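Local coordinates for Carboxylesterase/phospholipase family protein (Francisella tularensis subsp. tularensis, PDB 4F21) that is a serine hydrolase of the alpha/beta hydrolase superfamily, probably a carboxylesterase that cleaves ester bonds, at residues Phe38-Leu43 and Asp65-Ile70. Residues are numbered along the deposited sequence; the frame is centred on the assembly and turned at random.
Sequences FCVIWL and DEIRFI
Phe38-Ile41 and Ile67-Ile70 pair as parallel neighbours in register, Phe38 beside Ile67 through Ile41 beside Ile70, their short axes 19° apart. The bond ladder zigzags: Phe38 N, Val40 N and Trp42 N donate to the carbonyl oxygens of Glu66, Arg68 and Ile70, and in return Arg68 N reaches Phe38 O, and Ile70 N Val40 O, both at 2.9 Å. Cys39 CA adds a CH...O contact to Arg68 O at 3.2 Å.

On the face of Phe38, Val40, Ile67 and Phe69, beta-branched and phenyl side chains suit the extended backbone, and these four bring no polar side-chain atom into the buried layer. Val40 and Phe69 run side by side, Phe69 CE2 lying 3.6 Å from Val40 CB. Val40 CG2, anti to its carbonyl carbon, reaches back to Ile67 CG2 at 3.8 Å, and Ile67 CG1 packs on Phe38 CB at 3.9 Å.

The other face carries Cys39, Arg68, Ile41 and Ile70. With chi1 at -176°, Cys39 SG stands beside its own carbonyl carbon and meets Ile70 CG1 at 3.6 Å, a compact, weakly polar side chain that suits a buried site. Arg68 runs past Cys39; its long aliphatic part suits the buried strand and carries the guanidinium out to a salt bridge with Glu31.

In this alpha/beta hydrolase sheet, 38-44 lies between 67-72 and 134-139. Helix 111-126 packs against Cys39, Ile41 and Ile70, while on the opposite face Phe244 stacks on Phe38.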
ATOM      1  N   PHE A  38      10.491 -14.816  -2.180  1.00 31.07           N
ATOM      2  CA  PHE A  38       9.465 -13.850  -1.798  1.00 38.80           C
ATOM      3  C   PHE A  38       9.741 -12.488  -2.425  1.00 40.18           C
ATOM      4  O   PHE A  38      10.826 -12.255  -2.955  1.00 29.52           O
ATOM      5  CB  PHE A  38       9.396 -13.727  -0.277  1.00 28.07           C
ATOM      6  CG  PHE A  38       9.209 -15.044   0.429  1.00 37.51           C
ATOM      7  CD1 PHE A  38       8.021 -15.744   0.314  1.00 21.26           C
ATOM      8  CD2 PHE A  38      10.218 -15.576   1.214  1.00 52.39           C
ATOM      9  CE1 PHE A  38       7.845 -16.947   0.961  1.00 32.91           C
ATOM     10  CE2 PHE A  38      10.045 -16.782   1.865  1.00 49.33           C
ATOM     11  CZ  PHE A  38       8.858 -17.467   1.736  1.00 16.05           C
ATOM     12  N   CYS A  39       8.760 -11.592  -2.369  1.00 32.41           N
ATOM     13  CA  CYS A  39       8.911 -10.268  -2.972  1.00 32.46           C
ATOM     14  C   CYS A  39       8.011  -9.211  -2.332  1.00 17.67           C
ATOM     15  O   CYS A  39       6.848  -9.466  -2.027  1.00 15.23           O
ATOM     16  CB  CYS A  39       8.660 -10.331  -4.482  1.00 40.73           C
ATOM     17  SG  CYS A  39       8.923  -8.770  -5.361  1.00 30.21           S
ATOM     18  N   VAL A  40       8.562  -8.022  -2.122  1.00 23.87           N
ATOM     19  CA  VAL A  40       7.787  -6.920  -1.568  1.00 44.29           C
ATOM     20  C   VAL A  40       7.827  -5.713  -2.495  1.00 54.34           C
ATOM     21  O   VAL A  40       8.882  -5.108  -2.707  1.00 72.66           O
ATOM     22  CB  VAL A  40       8.277  -6.501  -0.166  1.00 32.69           C
ATOM     23  CG1 VAL A  40       7.256  -5.578   0.495  1.00 14.84           C
ATOM     24  CG2 VAL A  40       8.517  -7.720   0.700  1.00 20.23           C
ATOM     25  N   ILE A  41       6.671  -5.379  -3.057  1.00 25.24           N
ATOM     26  CA  ILE A  41       6.546  -4.198  -3.889  1.00 14.37           C
ATOM     27  C   ILE A  41       6.169  -3.009  -3.012  1.00 30.28           C
ATOM     28  O   ILE A  41       5.042  -2.922  -2.521  1.00 18.26           O
ATOM     29  CB  ILE A  41       5.509  -4.409  -5.003  1.00 24.74           C
ATOM     30  CG1 ILE A  41       5.868  -5.656  -5.812  1.00 21.17           C
ATOM     31  CG2 ILE A  41       5.431  -3.188  -5.905  1.00 15.60           C
ATOM     32  CD1 ILE A  41       4.963  -5.909  -6.992  1.00 24.72           C
ATOM     33  N   TRP A  42       7.133  -2.112  -2.803  1.00 20.20           N
ATOM     34  CA  TRP A  42       6.959  -0.938  -1.950  1.00 32.03           C
ATOM     35  C   TRP A  42       6.736   0.320  -2.785  1.00 49.34           C
ATOM     36  O   TRP A  42       7.626   0.756  -3.519  1.00 37.78           O
ATOM     37  CB  TRP A  42       8.182  -0.751  -1.047  1.00 48.11           C
ATOM     38  CG  TRP A  42       7.966   0.226   0.073  1.00 67.17           C
ATOM     39  CD1 TRP A  42       8.047   1.586   0.001  1.00 72.54           C
ATOM     40  CD2 TRP A  42       7.638  -0.085   1.434  1.00 69.54           C
ATOM     41  NE1 TRP A  42       7.783   2.142   1.230  1.00 59.84           N
ATOM     42  CE2 TRP A  42       7.531   1.138   2.127  1.00 64.96           C
ATOM     43  CE3 TRP A  42       7.422  -1.278   2.133  1.00 61.26           C
ATOM     44  CZ2 TRP A  42       7.216   1.202   3.483  1.00 65.26           C
ATOM     45  CZ3 TRP A  42       7.110  -1.211   3.481  1.00 59.85           C
ATOM     46  CH2 TRP A  42       7.010   0.019   4.141  1.00 53.79           C
ATOM     47  N   LEU A  43       5.550   0.907  -2.657  1.00 83.04           N
ATOM     48  CA  LEU A  43       5.177   2.079  -3.444  1.00 84.38           C
ATOM     49  C   LEU A  43       5.247   3.372  -2.631  1.00 51.67           C
ATOM     50  O   LEU A  43       4.954   3.384  -1.435  1.00 38.80           O
ATOM     51  CB  LEU A  43       3.764   1.910  -4.012  1.00 77.70           C
ATOM     52  CG  LEU A  43       3.440   0.596  -4.728  1.00 53.79           C
ATOM     53  CD1 LEU A  43       2.003   0.600  -5.229  1.00 60.34           C
ATOM     54  CD2 LEU A  43       4.413   0.342  -5.872  1.00 32.36           C
ATOM     55  N   ASP A  65      17.119 -13.206   3.463  1.00 30.38           N
ATOM     56  CA  ASP A  65      17.806 -14.195   2.649  1.00 31.10           C
ATOM     57  C   ASP A  65      17.029 -14.499   1.369  1.00 41.86           C
ATOM     58  O   ASP A  65      17.621 -14.683   0.310  1.00 59.59           O
ATOM     59  CB  ASP A  65      18.017 -15.484   3.444  1.00 17.61           C
ATOM     60  CG  ASP A  65      19.145 -15.371   4.450  1.00 69.65           C
ATOM     61  OD1 ASP A  65      18.989 -15.873   5.583  1.00 70.99           O
ATOM     62  OD2 ASP A  65      20.192 -14.783   4.107  1.00 62.17           O
ATOM     63  N   GLU A  66      15.703 -14.540   1.467  1.00 47.31           N
ATOM     64  CA  GLU A  66      14.877 -14.960   0.337  1.00 44.26           C
ATOM     65  C   GLU A  66      13.811 -13.940  -0.057  1.00 45.96           C
ATOM     66  O   GLU A  66      12.722 -14.318  -0.490  1.00 51.72           O
ATOM     67  CB  GLU A  66      14.203 -16.297   0.651  1.00 44.76           C
ATOM     68  CG  GLU A  66      15.150 -17.376   1.135  1.00 42.04           C
ATOM     69  CD  GLU A  66      14.456 -18.708   1.331  1.00 59.86           C
ATOM     70  OE1 GLU A  66      14.240 -19.417   0.326  1.00 52.08           O
ATOM     71  OE2 GLU A  66      14.126 -19.043   2.488  1.00 82.89           O
ATOM     72  N   ILE A  67      14.119 -12.655   0.082  1.00 42.45           N
ATOM     73  CA  ILE A  67      13.141 -11.612  -0.227  1.00 58.23           C
ATOM     74  C   ILE A  67      13.664 -10.563  -1.213  1.00 61.98           C
ATOM     75  O   ILE A  67      14.595  -9.818  -0.905  1.00 70.25           O
ATOM     76  CB  ILE A  67      12.639 -10.909   1.054  1.00 42.49           C
ATOM     77  CG1 ILE A  67      11.985 -11.920   1.995  1.00 52.02           C
ATOM     78  CG2 ILE A  67      11.648  -9.813   0.709  1.00 34.91           C
ATOM     79  CD1 ILE A  67      11.468 -11.318   3.275  1.00 54.55           C
ATOM     80  N   ARG A  68      13.058 -10.520  -2.398  1.00 20.97           N
ATOM     81  CA  ARG A  68      13.361  -9.497  -3.392  1.00 13.34           C
ATOM     82  C   ARG A  68      12.568  -8.234  -3.094  1.00 30.22           C
ATOM     83  O   ARG A  68      11.381  -8.301  -2.792  1.00 27.84           O
ATOM     84  CB  ARG A  68      13.002  -9.987  -4.794  1.00 31.54           C
ATOM     85  CG  ARG A  68      13.175  -8.927  -5.878  1.00 18.72           C
ATOM     86  CD  ARG A  68      12.632  -9.389  -7.221  1.00 14.88           C
ATOM     87  NE  ARG A  68      13.442 -10.446  -7.818  1.00 21.54           N
ATOM     88  CZ  ARG A  68      13.105 -11.730  -7.836  1.00 23.28           C
ATOM     89  NH1 ARG A  68      11.968 -12.120  -7.284  1.00 30.15           N
ATOM     90  NH2 ARG A  68      13.905 -12.623  -8.405  1.00 15.20           N
ATOM     91  N   PHE A  69      13.217  -7.079  -3.185  1.00 59.26           N
ATOM     92  CA  PHE A  69      12.520  -5.818  -2.948  1.00 47.27           C
ATOM     93  C   PHE A  69      12.373  -4.980  -4.217  1.00 55.50           C
ATOM     94  O   PHE A  69      13.353  -4.735  -4.931  1.00 67.35           O
ATOM     95  CB  PHE A  69      13.206  -5.011  -1.844  1.00 41.92           C
ATOM     96  CG  PHE A  69      12.817  -5.432  -0.450  1.00 43.85           C
ATOM     97  CD1 PHE A  69      13.584  -6.343   0.255  1.00 40.83           C
ATOM     98  CD2 PHE A  69      11.684  -4.912   0.154  1.00 41.99           C
ATOM     99  CE1 PHE A  69      13.228  -6.724   1.536  1.00 44.92           C
ATOM    100  CE2 PHE A  69      11.325  -5.292   1.433  1.00 44.12           C
ATOM    101  CZ  PHE A  69      12.098  -6.198   2.125  1.00 34.11           C
ATOM    102  N   ILE A  70      11.142  -4.545  -4.482  1.00 43.49           N
ATOM    103  CA  ILE A  70      10.836  -3.721  -5.649  1.00 36.43           C
ATOM    104  C   ILE A  70      10.406  -2.312  -5.244  1.00 24.06           C
ATOM    105  O   ILE A  70       9.369  -2.138  -4.610  1.00 18.20           O
ATOM    106  CB  ILE A  70       9.711  -4.350  -6.489  1.00 39.28           C
ATOM    107  CG1 ILE A  70      10.112  -5.750  -6.943  1.00 37.70           C
ATOM    108  CG2 ILE A  70       9.385  -3.477  -7.693  1.00 48.38           C
ATOM    109  CD1 ILE A  70      11.369  -5.771  -7.775  1.00 51.93           C
TER